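Local structure of ancestral congerin Con-anc (3AJZ) at residues 29-34 with 121-126; 44-49 with 59-64; 71-76 with 107-112. The protein is a reconstructed ancestral fish galectin that probably binds beta-galactosides, here holding a linked galactose and glucose in its carbohydrate pocket. All coordinates share one frame; numbering follows the deposited sequence.

Contact 1: 29-34 with 121-126. With GAL (beta-D-galactopyranose), chain B.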
loop_
_atom_site.group_PDB
_atom_site.type_symbol
_atom_site.label_atom_id
_atom_site.label_comp_id
_atom_site.label_asym_id
_atom_site.label_seq_id
_atom_site.Cartn_x
_atom_site.Cartn_y
_atom_site.Cartn_z
ATOM N N ASN A 29 -22.190 6.219 -2.139
ATOM C CA ASN A 29 -22.786 5.877 -3.425
ATOM C C ASN A 29 -22.045 4.691 -4.038
ATOM O O ASN A 29 -22.657 3.725 -4.518
ATOM C CB ASN A 29 -22.734 7.056 -4.397
ATOM C CG ASN A 29 -23.667 8.186 -4.020
ATOM O OD1 ASN A 29 -24.759 7.962 -3.510
ATOM N ND2 ASN A 29 -23.233 9.416 -4.301
ATOM N N ARG A 30 -20.721 4.767 -4.059
ATOM C CA ARG A 30 -19.925 3.735 -4.722
ATOM C C ARG A 30 -18.464 3.902 -4.334
ATOM O O ARG A 30 -18.022 4.984 -3.918
ATOM C CB ARG A 30 -20.052 3.866 -6.249
ATOM C CG ARG A 30 -19.465 5.196 -6.792
ATOM C CD ARG A 30 -19.484 5.190 -8.301
ATOM N NE ARG A 30 -19.009 6.455 -8.859
ATOM C CZ ARG A 30 -18.348 6.563 -10.010
ATOM N NH1 ARG A 30 -18.011 7.770 -10.447
ATOM N NH2 ARG A 30 -18.084 5.495 -10.764
ATOM N N PHE A 31 -17.697 2.819 -4.486
ATOM C CA PHE A 31 -16.237 2.934 -4.445
ATOM C C PHE A 31 -15.637 1.944 -5.443
ATOM O O PHE A 31 -16.229 0.894 -5.699
ATOM C CB PHE A 31 -15.687 2.695 -3.027
ATOM C CG PHE A 31 -15.660 1.242 -2.637
ATOM C CD1 PHE A 31 -16.786 0.644 -2.101
ATOM C CD2 PHE A 31 -14.497 0.478 -2.848
ATOM C CE1 PHE A 31 -16.770 -0.720 -1.733
ATOM C CE2 PHE A 31 -14.463 -0.887 -2.491
ATOM C CZ PHE A 31 -15.585 -1.477 -1.945
ATOM N N SER A 32 -14.430 2.240 -5.936
ATOM C CA SER A 32 -13.763 1.326 -6.866
ATOM C C SER A 32 -12.356 0.889 -6.489
ATOM O O SER A 32 -11.620 1.618 -5.824
ATOM C CB SER A 32 -13.752 1.876 -8.313
ATOM O OG SER A 32 -13.077 3.128 -8.327
ATOM N N ILE A 33 -12.003 -0.310 -6.941
ATOM C CA ILE A 33 -10.637 -0.786 -6.948
ATOM C C ILE A 33 -10.126 -0.762 -8.372
ATOM O O ILE A 33 -10.856 -1.186 -9.311
ATOM C CB ILE A 33 -10.564 -2.204 -6.384
ATOM C CG1 ILE A 33 -10.927 -2.174 -4.901
ATOM C CG2 ILE A 33 -9.155 -2.755 -6.524
ATOM C CD1 ILE A 33 -11.109 -3.545 -4.317
ATOM N N ASN A 34 -8.908 -0.260 -8.556
ATOM C CA ASN A 34 -8.407 0.038 -9.910
ATOM C C ASN A 34 -7.006 -0.492 -10.008
ATOM O O ASN A 34 -6.140 0.029 -9.317
ATOM C CB ASN A 34 -8.389 1.547 -10.124
ATOM C CG ASN A 34 -9.757 2.144 -10.019
ATOM O OD1 ASN A 34 -10.487 2.182 -11.011
ATOM N ND2 ASN A 34 -10.134 2.602 -8.838
ATOM N N ILE A 121 -2.169 -0.240 -7.872
ATOM C CA ILE A 121 -3.565 -0.422 -7.459
ATOM C C ILE A 121 -3.955 0.812 -6.691
ATOM O O ILE A 121 -3.200 1.273 -5.819
ATOM C CB ILE A 121 -3.838 -1.722 -6.576
ATOM C CG1 ILE A 121 -5.328 -1.811 -6.151
ATOM C CG2 ILE A 121 -2.829 -1.847 -5.402
ATOM C CD1 ILE A 121 -5.710 -1.109 -4.846
ATOM N N TYR A 122 -5.117 1.380 -7.026
ATOM C CA TYR A 122 -5.644 2.475 -6.221
ATOM C C TYR A 122 -7.133 2.396 -5.955
ATOM O O TYR A 122 -7.896 1.783 -6.731
ATOM C CB TYR A 122 -5.269 3.850 -6.795
ATOM C CG TYR A 122 -5.960 4.230 -8.080
ATOM C CD1 TYR A 122 -7.199 4.871 -8.059
ATOM C CD2 TYR A 122 -5.351 3.991 -9.308
ATOM C CE1 TYR A 122 -7.823 5.255 -9.257
ATOM C CE2 TYR A 122 -5.947 4.365 -10.502
ATOM C CZ TYR A 122 -7.181 4.980 -10.473
ATOM O OH TYR A 122 -7.782 5.386 -11.659
ATOM N N LEU A 123 -7.542 2.970 -4.825
ATOM C CA LEU A 123 -8.954 3.016 -4.462
ATOM C C LEU A 123 -9.502 4.377 -4.842
ATOM O O LEU A 123 -8.790 5.356 -4.718
ATOM C CB LEU A 123 -9.122 2.804 -2.940
ATOM C CG LEU A 123 -10.416 2.123 -2.504
ATOM C CD1 LEU A 123 -10.284 0.676 -2.952
ATOM C CD2 LEU A 123 -10.609 2.125 -1.027
ATOM N N ALA A 124 -10.767 4.411 -5.278
ATOM C CA ALA A 124 -11.477 5.676 -5.513
ATOM C C ALA A 124 -12.870 5.636 -4.913
ATOM O O ALA A 124 -13.468 4.557 -4.732
ATOM C CB ALA A 124 -11.568 5.978 -7.016
ATOM N N GLY A 125 -13.414 6.799 -4.583
ATOM C CA GLY A 125 -14.793 6.829 -4.134
ATOM C C GLY A 125 -15.029 6.816 -2.635
ATOM O O GLY A 125 -14.299 7.471 -1.864
ATOM N N ASP A 126 -16.118 6.183 -2.232
ATOM C CA ASP A 126 -16.654 6.355 -0.892
ATOM C C ASP A 126 -16.248 5.225 0.040
ATOM O O ASP A 126 -17.100 4.541 0.619
ATOM C CB ASP A 126 -18.169 6.444 -0.961
ATOM C CG ASP A 126 -18.662 7.589 -1.877
ATOM O OD1 ASP A 126 -19.721 7.432 -2.541
ATOM O OD2 ASP A 126 -17.936 8.613 -1.949
HETATM C C1 GAL B . -19.138 5.494 -15.448
HETATM C C2 GAL B . -18.481 6.177 -14.228
HETATM C C3 GAL B . -16.975 5.931 -14.204
HETATM C C4 GAL B . -16.725 4.417 -14.300
HETATM C C5 GAL B . -17.399 3.927 -15.593
HETATM C C6 GAL B . -17.194 2.438 -15.794
HETATM O O2 GAL B . -18.746 7.583 -14.228
HETATM O O3 GAL B . -16.438 6.454 -13.014
HETATM O O4 GAL B . -17.221 3.790 -13.127
HETATM O O5 GAL B . -18.812 4.118 -15.550
HETATM O O6 GAL B . -17.728 2.031 -17.045
#
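N34 and Y122 stack across two antiparallel strands of the sugar-binding galectin sheet, as a hydrogen-bonded pair on the face that also carries S32 and A124. N34 CB sits 3.7 Å from the centroid of the Y122 ring, almost straight above it, a CH-pi contact, and the amide lies 17° from the ring plane. The ring gets there because Y122 CG stands between the backbone N and the carbonyl carbon (chi1 70°).

The N34 amide is gripped by hydrogen bonds. ND2 donates to Y122 O at 3.2 Å, from above the carbonyl plane, and to S32 OG at 3.0 Å, while OD1 takes a bond from H45 of the next strand.

Backbone bonds pair S32 with A124 in both directions, and Y122 N with N34 O. At the strand ends D126 OD1 accepts N29 N at 2.8 Å and R30 N at 3.2 Å, arriving from opposite faces of the carboxylate, and D126 N returns a bond to R30 O.

On the other face L123 CD1 packs 3.5 Å from I33 CG1, and I33 CG2 meets I121 CG1.

R30 extends from the first strand to the sugar: NH2 donates to galactose O3 at 2.9 Å and is salt-bridged to D47. The contact thus has a polar face, where bonding fixes the N34 amide and R30 reaches the ligand, and an apolar face turned to strands 18-24 and 127-134 of the second sheet.

Contact 2: 44-49 with 59-64. With GAL (beta-D-galactopyranose), chain B; BGC (beta-D-glucopyranose), chain C.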
loop_
_atom_site.group_PDB
_atom_site.type_symbol
_atom_site.label_atom_id
_atom_site.label_comp_id
_atom_site.label_asym_id
_atom_site.label_seq_id
_atom_site.Cartn_x
_atom_site.Cartn_y
_atom_site.Cartn_z
ATOM N N LEU A 44 -8.177 -3.177 -14.781
ATOM C CA LEU A 44 -9.307 -3.739 -14.076
ATOM C C LEU A 44 -9.850 -2.677 -13.143
ATOM O O LEU A 44 -9.166 -2.235 -12.203
ATOM C CB LEU A 44 -8.857 -4.981 -13.290
ATOM C CG LEU A 44 -9.962 -5.569 -12.423
ATOM C CD1 LEU A 44 -11.191 -6.069 -13.232
ATOM C CD2 LEU A 44 -9.433 -6.691 -11.568
ATOM N N HIS A 45 -11.078 -2.231 -13.432
ATOM C CA HIS A 45 -11.850 -1.299 -12.618
ATOM C C HIS A 45 -13.028 -2.056 -12.075
ATOM O O HIS A 45 -13.814 -2.619 -12.836
ATOM C CB HIS A 45 -12.334 -0.157 -13.519
ATOM C CG HIS A 45 -13.362 0.751 -12.901
ATOM N ND1 HIS A 45 -13.073 1.706 -11.940
ATOM C CD2 HIS A 45 -14.677 0.932 -13.218
ATOM C CE1 HIS A 45 -14.167 2.412 -11.682
ATOM N NE2 HIS A 45 -15.157 1.953 -12.431
ATOM N N ILE A 46 -13.144 -2.105 -10.749
ATOM C CA ILE A 46 -14.248 -2.815 -10.100
ATOM C C ILE A 46 -15.007 -1.765 -9.330
ATOM O O ILE A 46 -14.512 -1.283 -8.313
ATOM C CB ILE A 46 -13.718 -3.873 -9.098
ATOM C CG1 ILE A 46 -12.608 -4.743 -9.721
ATOM C CG2 ILE A 46 -14.884 -4.728 -8.606
ATOM C CD1 ILE A 46 -11.822 -5.539 -8.659
ATOM N N ASP A 47 -16.182 -1.383 -9.820
ATOM C CA ASP A 47 -16.956 -0.293 -9.217
ATOM C C ASP A 47 -18.083 -0.901 -8.412
ATOM O O ASP A 47 -18.992 -1.520 -8.977
ATOM C CB ASP A 47 -17.513 0.646 -10.307
ATOM C CG ASP A 47 -17.748 2.057 -9.808
ATOM O OD1 ASP A 47 -17.110 2.461 -8.808
ATOM O OD2 ASP A 47 -18.577 2.754 -10.418
ATOM N N HIS A 48 -18.041 -0.709 -7.098
ATOM C CA HIS A 48 -19.021 -1.283 -6.228
ATOM C C HIS A 48 -20.104 -0.234 -6.015
ATOM O O HIS A 48 -19.922 0.691 -5.217
ATOM C CB HIS A 48 -18.346 -1.662 -4.909
ATOM C CG HIS A 48 -17.149 -2.542 -5.094
ATOM N ND1 HIS A 48 -15.891 -2.048 -5.347
ATOM C CD2 HIS A 48 -17.022 -3.889 -5.059
ATOM C CE1 HIS A 48 -15.035 -3.049 -5.465
ATOM N NE2 HIS A 48 -15.699 -4.181 -5.288
ATOM N N ARG A 49 -21.211 -0.351 -6.756
ATOM C CA ARG A 49 -22.260 0.680 -6.752
ATOM C C ARG A 49 -23.399 0.354 -5.815
ATOM O O ARG A 49 -24.271 -0.455 -6.145
ATOM C CB ARG A 49 -22.798 0.912 -8.177
ATOM C CG ARG A 49 -21.694 1.347 -9.097
ATOM C CD ARG A 49 -22.219 1.629 -10.496
ATOM N NE ARG A 49 -21.117 2.119 -11.308
ATOM C CZ ARG A 49 -21.212 2.522 -12.565
ATOM N NH1 ARG A 49 -20.122 2.950 -13.190
ATOM N NH2 ARG A 49 -22.375 2.482 -13.205
ATOM N N ILE A 59 -22.188 -4.533 -9.041
ATOM C CA ILE A 59 -20.782 -4.310 -9.360
ATOM C C ILE A 59 -20.727 -4.042 -10.843
ATOM O O ILE A 59 -21.222 -4.843 -11.649
ATOM C CB ILE A 59 -19.860 -5.514 -9.020
ATOM C CG1 ILE A 59 -20.031 -5.889 -7.549
ATOM C CG2 ILE A 59 -18.374 -5.172 -9.317
ATOM C CD1 ILE A 59 -19.142 -7.058 -7.135
ATOM N N VAL A 60 -20.099 -2.925 -11.215
ATOM C CA VAL A 60 -19.826 -2.632 -12.622
ATOM C C VAL A 60 -18.337 -2.772 -12.839
ATOM O O VAL A 60 -17.543 -2.120 -12.151
ATOM C CB VAL A 60 -20.316 -1.222 -12.980
ATOM C CG1 VAL A 60 -19.891 -0.874 -14.409
ATOM C CG2 VAL A 60 -21.846 -1.166 -12.796
ATOM N N LEU A 61 -17.963 -3.635 -13.769
ATOM C CA LEU A 61 -16.575 -3.891 -14.108
ATOM C C LEU A 61 -16.264 -3.296 -15.473
ATOM O O LEU A 61 -17.065 -3.364 -16.422
ATOM C CB LEU A 61 -16.239 -5.392 -14.086
ATOM C CG LEU A 61 -16.539 -6.025 -12.725
ATOM C CD1 LEU A 61 -17.943 -6.682 -12.699
ATOM C CD2 LEU A 61 -15.451 -7.012 -12.378
ATOM N N ASN A 62 -15.090 -2.717 -15.597
ATOM C CA ASN A 62 -14.651 -2.190 -16.870
ATOM C C ASN A 62 -13.129 -2.045 -16.882
ATOM O O ASN A 62 -12.418 -2.386 -15.932
ATOM C CB ASN A 62 -15.384 -0.880 -17.156
ATOM C CG ASN A 62 -15.533 -0.585 -18.660
ATOM O OD1 ASN A 62 -14.986 -1.289 -19.512
ATOM N ND2 ASN A 62 -16.309 0.463 -18.976
ATOM N N SER A 63 -12.607 -1.577 -18.001
ATOM C CA SER A 63 -11.231 -1.204 -18.189
ATOM C C SER A 63 -11.190 0.146 -18.883
ATOM O O SER A 63 -12.186 0.565 -19.494
ATOM C CB SER A 63 -10.505 -2.241 -19.049
ATOM O OG SER A 63 -11.257 -2.504 -20.252
ATOM N N MET A 64 -10.060 0.819 -18.769
ATOM C CA MET A 64 -9.857 2.137 -19.379
ATOM C C MET A 64 -8.557 2.131 -20.165
ATOM O O MET A 64 -7.503 1.773 -19.644
ATOM C CB MET A 64 -9.814 3.216 -18.283
ATOM C CG MET A 64 -9.108 4.510 -18.732
ATOM S SD MET A 64 -9.040 5.752 -17.414
ATOM C CE MET A 64 -10.714 6.136 -17.288
HETATM C C1 GAL B . -19.138 5.494 -15.448
HETATM C C2 GAL B . -18.481 6.177 -14.228
HETATM C C3 GAL B . -16.975 5.931 -14.204
HETATM C C4 GAL B . -16.725 4.417 -14.300
HETATM C C5 GAL B . -17.399 3.927 -15.593
HETATM C C6 GAL B . -17.194 2.438 -15.794
HETATM O O2 GAL B . -18.746 7.583 -14.228
HETATM O O3 GAL B . -16.438 6.454 -13.014
HETATM O O4 GAL B . -17.221 3.790 -13.127
HETATM O O5 GAL B . -18.812 4.118 -15.550
HETATM O O6 GAL B . -17.728 2.031 -17.045
HETATM C C2 BGC C . -23.418 4.358 -17.407
HETATM C C3 BGC C . -22.458 4.479 -16.218
HETATM C C4 BGC C . -21.287 5.409 -16.521
HETATM C C5 BGC C . -21.916 6.740 -16.969
HETATM C C6 BGC C . -20.906 7.823 -17.307
HETATM C C1 BGC C . -23.875 5.763 -17.790
HETATM O O1 BGC C . -24.636 5.705 -18.967
HETATM O O2 BGC C . -24.530 3.583 -17.054
HETATM O O3 BGC C . -21.966 3.203 -15.867
HETATM O O4 BGC C . -20.564 5.646 -15.322
HETATM O O5 BGC C . -22.716 6.491 -18.109
HETATM O O6 BGC C . -20.040 7.339 -18.307
#
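I59 lies beside I46 of the partner strand, the two side chains pointing the same way with their CG2 methyls 3.6 Å apart; I59 also approaches H48, whose ND1 is bonded to F31 O.

V60 follows on the opposite, sugar-binding face. Its backbone exchanges two bonds with D47, and its CG2 lies over one face of the R49 guanidinium, 3.6 Å from R49 CD. The arginine chain is extended beyond CG, which carries the flat group across V60 to the ligand. There R49 NH1 donates to galactose O4 and O5, and NH2 to glucose O3 at 2.8 Å. R49 NE forms a salt bridge with D47 OD2 at 2.8 Å, in the guanidinium plane. D47 OD2 also bridges to R30 and lies near galactose O4, an arrangement consistent with D47 orienting both arginines beside the sugar.

L61 returns to the apolar face, its CD2 loosely touching L44 CD1 and I46 CG2.

N62 pairs with H45 through two backbone bonds. Its ND2 donates to galactose O6 at 2.9 Å, nearly straight (172°), while H45 NE2 and galactose O4 share a bond of 2.8 Å. The H45 ring reaches O4 with CG anti to the backbone N (chi1 169°).

S63 N bonds to N62 OD1, above its carbonyl plane.

The hairpin lies between strands 30-36 and 68-75 in the sheet; its apolar face packs on F97 and I99 of strand 96-100.

Contact 3: 71-76 with 107-112. With BGC (beta-D-glucopyranose), chain C; GAL (beta-D-galactopyranose), chain B.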
loop_
_atom_site.group_PDB
_atom_site.type_symbol
_atom_site.label_atom_id
_atom_site.label_comp_id
_atom_site.label_asym_id
_atom_site.label_seq_id
_atom_site.Cartn_x
_atom_site.Cartn_y
_atom_site.Cartn_z
ATOM N N GLN A 71 -16.108 -1.606 -22.629
ATOM C CA GLN A 71 -17.453 -2.152 -22.437
ATOM C C GLN A 71 -17.671 -2.650 -21.000
ATOM O O GLN A 71 -16.902 -3.471 -20.462
ATOM C CB GLN A 71 -17.746 -3.275 -23.448
ATOM C CG GLN A 71 -19.170 -3.822 -23.352
ATOM C CD GLN A 71 -19.616 -4.575 -24.609
ATOM O OE1 GLN A 71 -18.796 -5.016 -25.429
ATOM N NE2 GLN A 71 -20.929 -4.730 -24.759
ATOM N N GLU A 72 -18.744 -2.182 -20.386
ATOM C CA GLU A 72 -19.108 -2.597 -19.037
ATOM C C GLU A 72 -19.603 -4.004 -18.958
ATOM O O GLU A 72 -20.242 -4.540 -19.898
ATOM C CB GLU A 72 -20.195 -1.673 -18.488
ATOM C CG GLU A 72 -19.686 -0.284 -18.266
ATOM C CD GLU A 72 -20.760 0.715 -17.825
ATOM O OE1 GLU A 72 -21.970 0.385 -17.823
ATOM O OE2 GLU A 72 -20.382 1.852 -17.469
ATOM N N GLN A 73 -19.282 -4.620 -17.828
ATOM C CA GLN A 73 -19.878 -5.876 -17.435
ATOM C C GLN A 73 -20.437 -5.681 -16.044
ATOM O O GLN A 73 -19.980 -4.806 -15.296
ATOM C CB GLN A 73 -18.838 -6.993 -17.442
ATOM C CG GLN A 73 -18.268 -7.242 -18.853
ATOM C CD GLN A 73 -17.415 -8.491 -19.003
ATOM O OE1 GLN A 73 -17.155 -9.275 -18.034
ATOM N NE2 GLN A 73 -16.963 -8.695 -20.257
ATOM N N ARG A 74 -21.463 -6.442 -15.712
ATOM C CA ARG A 74 -22.141 -6.267 -14.430
ATOM C C ARG A 74 -22.256 -7.562 -13.693
ATOM O O ARG A 74 -22.370 -8.636 -14.299
ATOM C CB ARG A 74 -23.528 -5.643 -14.603
ATOM C CG ARG A 74 -23.459 -4.120 -14.818
ATOM C CD ARG A 74 -24.813 -3.461 -15.157
ATOM N NE ARG A 74 -24.713 -1.994 -15.058
ATOM C CZ ARG A 74 -24.021 -1.229 -15.894
ATOM N NH1 ARG A 74 -23.394 -1.759 -16.936
ATOM N NH2 ARG A 74 -23.944 0.070 -15.662
ATOM N N SER A 75 -22.225 -7.459 -12.369
ATOM C CA SER A 75 -22.604 -8.559 -11.486
ATOM C C SER A 75 -23.609 -8.037 -10.462
ATOM O O SER A 75 -23.459 -6.941 -9.932
ATOM C CB SER A 75 -21.377 -9.120 -10.781
ATOM O OG SER A 75 -21.760 -10.163 -9.866
ATOM N N LYS A 76 -24.636 -8.826 -10.172
ATOM C CA LYS A 76 -25.615 -8.503 -9.130
ATOM C C LYS A 76 -25.262 -9.144 -7.789
ATOM O O LYS A 76 -26.031 -9.029 -6.831
ATOM C CB LYS A 76 -27.020 -8.958 -9.547
ATOM C CG LYS A 76 -27.534 -8.314 -10.816
ATOM C CD LYS A 76 -28.508 -7.205 -10.516
ATOM C CE LYS A 76 -27.813 -5.903 -10.247
ATOM N NZ LYS A 76 -28.799 -4.836 -9.867
ATOM N N VAL A 107 -16.041 -13.370 -9.525
ATOM C CA VAL A 107 -16.360 -12.688 -10.763
ATOM C C VAL A 107 -15.146 -12.861 -11.668
ATOM O O VAL A 107 -13.995 -12.783 -11.209
ATOM C CB VAL A 107 -16.627 -11.202 -10.518
ATOM C CG1 VAL A 107 -17.017 -10.529 -11.833
ATOM C CG2 VAL A 107 -17.777 -11.034 -9.511
ATOM N N GLU A 108 -15.399 -13.142 -12.946
ATOM C CA GLU A 108 -14.329 -13.162 -13.953
ATOM C C GLU A 108 -14.487 -11.968 -14.867
ATOM O O GLU A 108 -15.606 -11.557 -15.195
ATOM C CB GLU A 108 -14.365 -14.451 -14.774
ATOM C CG GLU A 108 -13.972 -15.648 -13.905
ATOM C CD GLU A 108 -13.876 -16.948 -14.673
ATOM O OE1 GLU A 108 -13.854 -16.953 -15.934
ATOM O OE2 GLU A 108 -13.799 -17.981 -13.985
ATOM N N PHE A 109 -13.355 -11.406 -15.257
ATOM C CA PHE A 109 -13.359 -10.250 -16.159
ATOM C C PHE A 109 -12.172 -10.414 -17.105
ATOM O O PHE A 109 -11.072 -10.813 -16.702
ATOM C CB PHE A 109 -13.274 -8.953 -15.364
ATOM C CG PHE A 109 -13.296 -7.732 -16.218
ATOM C CD1 PHE A 109 -14.503 -7.191 -16.639
ATOM C CD2 PHE A 109 -12.114 -7.106 -16.580
ATOM C CE1 PHE A 109 -14.496 -6.040 -17.476
ATOM C CE2 PHE A 109 -12.132 -5.957 -17.372
ATOM C CZ PHE A 109 -13.327 -5.453 -17.807
ATOM N N PRO A 110 -12.368 -10.129 -18.411
ATOM C CA PRO A 110 -11.246 -10.390 -19.335
ATOM C C PRO A 110 -9.961 -9.538 -19.110
ATOM O O PRO A 110 -10.053 -8.336 -18.777
ATOM C CB PRO A 110 -11.872 -10.136 -20.726
ATOM C CG PRO A 110 -13.033 -9.189 -20.422
ATOM C CD PRO A 110 -13.579 -9.614 -19.085
ATOM N N ASN A 111 -8.802 -10.178 -19.284
ATOM C CA ASN A 111 -7.512 -9.487 -19.238
ATOM C C ASN A 111 -7.356 -8.847 -20.629
ATOM O O ASN A 111 -6.691 -9.369 -21.519
ATOM C CB ASN A 111 -6.387 -10.493 -18.910
ATOM C CG ASN A 111 -5.002 -9.860 -18.671
ATOM O OD1 ASN A 111 -4.095 -10.537 -18.118
ATOM N ND2 ASN A 111 -4.795 -8.656 -19.099
ATOM N N ARG A 112 -8.003 -7.706 -20.789
ATOM C CA ARG A 112 -8.199 -7.147 -22.151
ATOM C C ARG A 112 -6.913 -6.663 -22.807
ATOM O O ARG A 112 -6.839 -6.640 -24.037
ATOM C CB ARG A 112 -9.260 -6.034 -22.130
ATOM C CG ARG A 112 -10.672 -6.544 -21.898
ATOM C CD ARG A 112 -11.662 -5.417 -21.610
ATOM N NE ARG A 112 -13.046 -5.849 -21.645
ATOM C CZ ARG A 112 -14.061 -5.075 -21.270
ATOM N NH1 ARG A 112 -15.297 -5.559 -21.350
ATOM N NH2 ARG A 112 -13.846 -3.839 -20.823
HETATM C C2 BGC C . -23.418 4.358 -17.407
HETATM C C3 BGC C . -22.458 4.479 -16.218
HETATM C C4 BGC C . -21.287 5.409 -16.521
HETATM C C5 BGC C . -21.916 6.740 -16.969
HETATM C C6 BGC C . -20.906 7.823 -17.307
HETATM C C1 BGC C . -23.875 5.763 -17.790
HETATM O O1 BGC C . -24.636 5.705 -18.967
HETATM O O2 BGC C . -24.530 3.583 -17.054
HETATM O O3 BGC C . -21.966 3.203 -15.867
HETATM O O4 BGC C . -20.564 5.646 -15.322
HETATM O O5 BGC C . -22.716 6.491 -18.109
HETATM O O6 BGC C . -20.040 7.339 -18.307
HETATM C C1 GAL B . -19.138 5.494 -15.448
HETATM C C2 GAL B . -18.481 6.177 -14.228
HETATM C C3 GAL B . -16.975 5.931 -14.204
HETATM C C4 GAL B . -16.725 4.417 -14.300
HETATM C C5 GAL B . -17.399 3.927 -15.593
HETATM C C6 GAL B . -17.194 2.438 -15.794
HETATM O O2 GAL B . -18.746 7.583 -14.228
HETATM O O3 GAL B . -16.438 6.454 -13.014
HETATM O O4 GAL B . -17.221 3.790 -13.127
HETATM O O5 GAL B . -18.812 4.118 -15.550
HETATM O O6 GAL B . -17.728 2.031 -17.045
HETATM O O HOH W 1 -17.663 -9.521 -15.484
HETATM O O HOH W 2 -16.535 -12.004 -18.321
#
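This is a surface contact between the edges of the two galectin sheets, where the nearly antiparallel strands 73-75 and 107-110 run with axes 9.0 Å apart, too far for direct backbone pairing; side chains and water fill the gap.

R112 makes the direct polar link. Its extended chain brings the guanidinium end-on to the backbone oxygen of Q71, which NH1 reaches at 2.8 Å and NH2 at 3.1 Å. Q71 O lies in the guanidinium plane and takes both donors. F109 CZ over one face, and the bonds of NH2 to S63 OG and N62 OD1, limit how the group can turn, and those bonds tie the arginine to the second strand of the sugar site.

Q73 carries the middle. Its chain points across the gap with CG anti to the carbonyl carbon (chi1 -63°), which sets OE1 3.6 Å from F109 CD1 and NE2 3.7 Å from P110 CD. Two waters bridge Q73 OE1 to E108 O, each donating to both oxygens; the nearer stands 2.6 Å from Q73 OE1.

E72 and R74 point away from 107-112, toward the sugar; E72 bonds to it and R74 lies beside it. E72 OE2 accepts from glucose O3 at 2.6 Å and from galactose O6, while R74 holds E72 OE1 with two nitrogens at the other end of the carboxylate, a salt bridge that probably steadies it; R74 NE is itself bridged to D55.

Strand 68-75 hydrogen-bonds to strand 58-65, and strand 106-110 to strand 96-100, with F109 reaching inward between the sheets to L44 and L61.

In the fold
From the N terminus, residues 29-34 start contact 1, which closes only at 121-126, so its loop of 86 residues encloses the other two. Within that loop contact 2 closes first, joining the two arms of a hairpin at 44-49 and 59-64; contact 3 then opens at 71-76 and closes at 107-112, in series with contact 2. Nothing crosses. Contacts 1 and 2 share a sheet, where 30-36 and 42-49 are neighbours, and contact 2 passes to contact 3 through adjacent strands 58-65 and 68-75. Contact 3 alone spans to the second sheet. All three touch the galactose, and contacts 2 and 3 the glucose as well.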